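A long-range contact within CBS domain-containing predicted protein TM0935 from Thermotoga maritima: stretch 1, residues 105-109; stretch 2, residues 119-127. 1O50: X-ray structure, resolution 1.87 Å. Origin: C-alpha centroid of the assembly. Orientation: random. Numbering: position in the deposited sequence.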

# COMPACT_ATOMS: atom_id res chain seq x y z
N PRO A 105 17.55 -0.45 -3.54
CA PRO A 105 16.53 -1.38 -4.04
C PRO A 105 16.53 -2.75 -3.31
O PRO A 105 17.58 -3.31 -2.98
CB PRO A 105 16.86 -1.53 -5.54
CG PRO A 105 18.25 -1.08 -5.68
CD PRO A 105 18.61 -0.19 -4.51
N VAL A 106 15.33 -3.23 -3.03
CA VAL A 106 15.06 -4.57 -2.56
C VAL A 106 14.35 -5.27 -3.73
O VAL A 106 13.35 -4.77 -4.23
CB VAL A 106 14.10 -4.55 -1.36
CG1 VAL A 106 13.74 -5.99 -0.92
CG2 VAL A 106 14.71 -3.75 -0.22
N TYR A 107 14.90 -6.40 -4.19
CA TYR A 107 14.36 -7.03 -5.38
C TYR A 107 14.31 -8.56 -5.27
O TYR A 107 14.91 -9.14 -4.37
CB TYR A 107 15.20 -6.60 -6.58
CG TYR A 107 16.66 -6.86 -6.41
CD1 TYR A 107 17.20 -8.11 -6.67
CD2 TYR A 107 17.53 -5.85 -5.99
CE1 TYR A 107 18.56 -8.35 -6.52
CE2 TYR A 107 18.88 -6.07 -5.82
CZ TYR A 107 19.39 -7.32 -6.10
OH TYR A 107 20.73 -7.55 -5.95
N VAL A 108 13.62 -9.19 -6.22
CA VAL A 108 13.59 -10.64 -6.31
C VAL A 108 14.06 -11.14 -7.69
O VAL A 108 14.29 -10.35 -8.58
CB VAL A 108 12.20 -11.21 -5.92
CG1 VAL A 108 11.91 -10.91 -4.43
CG2 VAL A 108 11.07 -10.68 -6.78
N HIS A 109 14.23 -12.45 -7.83
CA HIS A 109 14.47 -13.08 -9.13
C HIS A 109 13.33 -14.04 -9.43
O HIS A 109 12.56 -14.36 -8.56
CB HIS A 109 15.77 -13.86 -9.14
CG HIS A 109 16.98 -13.06 -8.76
ND1 HIS A 109 17.52 -12.10 -9.59
CD2 HIS A 109 17.77 -13.09 -7.66
CE1 HIS A 109 18.60 -11.59 -9.02
NE2 HIS A 109 18.76 -12.16 -7.84
N LYS A 119 8.56 -12.44 2.86
CA LYS A 119 9.38 -12.02 3.99
C LYS A 119 10.00 -10.66 3.73
O LYS A 119 10.00 -9.80 4.59
CB LYS A 119 10.48 -13.03 4.29
CG LYS A 119 11.41 -12.61 5.41
CD LYS A 119 12.61 -13.55 5.56
CE LYS A 119 13.66 -12.99 6.51
NZ LYS A 119 13.22 -13.07 7.94
N LEU A 120 10.52 -10.47 2.52
CA LEU A 120 11.09 -9.20 2.08
C LEU A 120 10.08 -8.08 2.13
O LEU A 120 10.37 -6.99 2.59
CB LEU A 120 11.64 -9.32 0.64
CG LEU A 120 12.95 -10.09 0.50
CD1 LEU A 120 13.24 -10.30 -0.99
CD2 LEU A 120 14.12 -9.38 1.18
N MET A 121 8.90 -8.34 1.60
CA MET A 121 7.87 -7.35 1.64
C MET A 121 7.59 -6.92 3.04
O MET A 121 7.57 -5.74 3.34
CB MET A 121 6.59 -7.89 1.04
CG MET A 121 6.63 -7.91 -0.45
SD MET A 121 5.03 -8.18 -1.17
CE MET A 121 5.63 -8.51 -2.77
N ILE A 122 7.37 -7.89 3.91
CA ILE A 122 7.04 -7.59 5.30
C ILE A 122 8.16 -6.87 6.05
O ILE A 122 7.93 -5.84 6.69
CB ILE A 122 6.57 -8.85 6.02
CG1 ILE A 122 5.19 -9.26 5.47
CG2 ILE A 122 6.42 -8.55 7.52
CD1 ILE A 122 4.78 -10.71 5.78
N ASP A 123 9.38 -7.42 5.99
CA ASP A 123 10.53 -6.85 6.70
C ASP A 123 10.84 -5.39 6.29
O ASP A 123 11.25 -4.59 7.13
CB ASP A 123 11.79 -7.70 6.45
CG ASP A 123 11.79 -9.03 7.18
OD1 ASP A 123 10.88 -9.35 7.97
OD2 ASP A 123 12.72 -9.82 7.05
N ASN A 124 10.65 -5.07 5.01
CA ASN A 124 10.93 -3.76 4.42
C ASN A 124 9.68 -2.88 4.29
O ASN A 124 9.71 -1.73 3.82
CB ASN A 124 11.55 -3.98 3.03
CG ASN A 124 12.94 -4.57 3.12
OD1 ASN A 124 13.89 -3.86 3.42
ND2 ASN A 124 13.07 -5.89 2.91
N ASN A 125 8.56 -3.43 4.73
CA ASN A 125 7.30 -2.73 4.68
C ASN A 125 7.02 -2.13 3.32
O ASN A 125 6.70 -0.94 3.20
CB ASN A 125 7.19 -1.65 5.77
CG ASN A 125 5.79 -0.99 5.76
OD1 ASN A 125 4.81 -1.68 5.51
ND2 ASN A 125 5.69 0.33 6.02
N ILE A 126 7.18 -2.96 2.28
CA ILE A 126 6.80 -2.60 0.91
C ILE A 126 5.80 -3.64 0.35
O ILE A 126 5.74 -4.75 0.85
CB ILE A 126 8.08 -2.51 0.01
CG1 ILE A 126 8.74 -3.87 -0.10
CG2 ILE A 126 9.11 -1.46 0.56
CD1 ILE A 126 10.07 -3.88 -0.79
N GLN A 127 5.02 -3.29 -0.66
CA GLN A 127 4.06 -4.17 -1.31
C GLN A 127 4.25 -4.33 -2.83
O GLN A 127 3.33 -4.77 -3.55
CB GLN A 127 2.64 -3.68 -0.98
CG GLN A 127 2.38 -3.71 0.51
CD GLN A 127 0.95 -3.55 0.89
OE1 GLN A 127 0.10 -4.12 0.27
NE2 GLN A 127 0.69 -2.84 2.00

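Residues 105-109 form an irregular but extended segment, with no regular helix or strand assigned. The second stretch opens in a helix that begins earlier in the chain. The backbone bonds Asp123 N to Lys119 O, 2.8 Å, and Asn124 N to Leu120 O, 3.1 Å, are typical of its turns. Asn125 is the first residue to leave helical phi/psi, with positive phi, 50°. Two bonds then run back into the last turn: Asn125 N to Ile122 O, 3.2 Å, and Ile126 N to Met121 O, 3.0 Å. This is a Schellman motif. Ile126, in the loop beyond, also contacts the first stretch.

The two backbones stay well apart. Their nearest CA atoms are those of Val106 and Leu120, at 7.7 Å. No hydrogen bond or salt bridge crosses between the stretches, so the contact is van der Waals packing, mostly between side chains. It buries 207 Å² in all, counting both sides.

Val106 is the residue most covered by the other stretch. Its CA-to-CB bond points toward the second stretch, and chi1 is t. Val106 CG1 lies 4.0 Å from Leu120 CD2, and Val106 CB lies 4.1 Å from Ile126 CD1. The valine thus packs against both the helix and the loop that follows it. Ile126 has chi1 p and chi2 t, and its CD1 is the atom that meets the valine.

The CA-to-CB bond of Val108 also points toward the second stretch. Val108 CG1 is 3.7 Å from Leu120 CD1, so Leu120 packs against both valines. Between these valines, Tyr107 points its CA-to-CB bond away, and its ring takes no part in the contact. Its backbone does: Tyr107 O is 3.9 Å from Leu120 CD1.

Asn124 adds a polar side chain to the contact. Val106 CG2 packs against Asn124 OD1 at 3.7 Å, a contact without a hydrogen bond, since a methyl group is no conventional donor. The amide nitrogen has a partner within its own stretch: Asn124 ND2 donates to Leu120 O at 2.9 Å, with an N-H...O angle of 159°. Leu120 O therefore accepts both the backbone and the side-chain NH of Asn124.

Lys119 and Asp123 do not touch the first stretch. They sit one turn apart on the helix and form a salt bridge, Lys119 NZ to Asp123 OD2, 3.4 Å, whose hydrogen bond is weak.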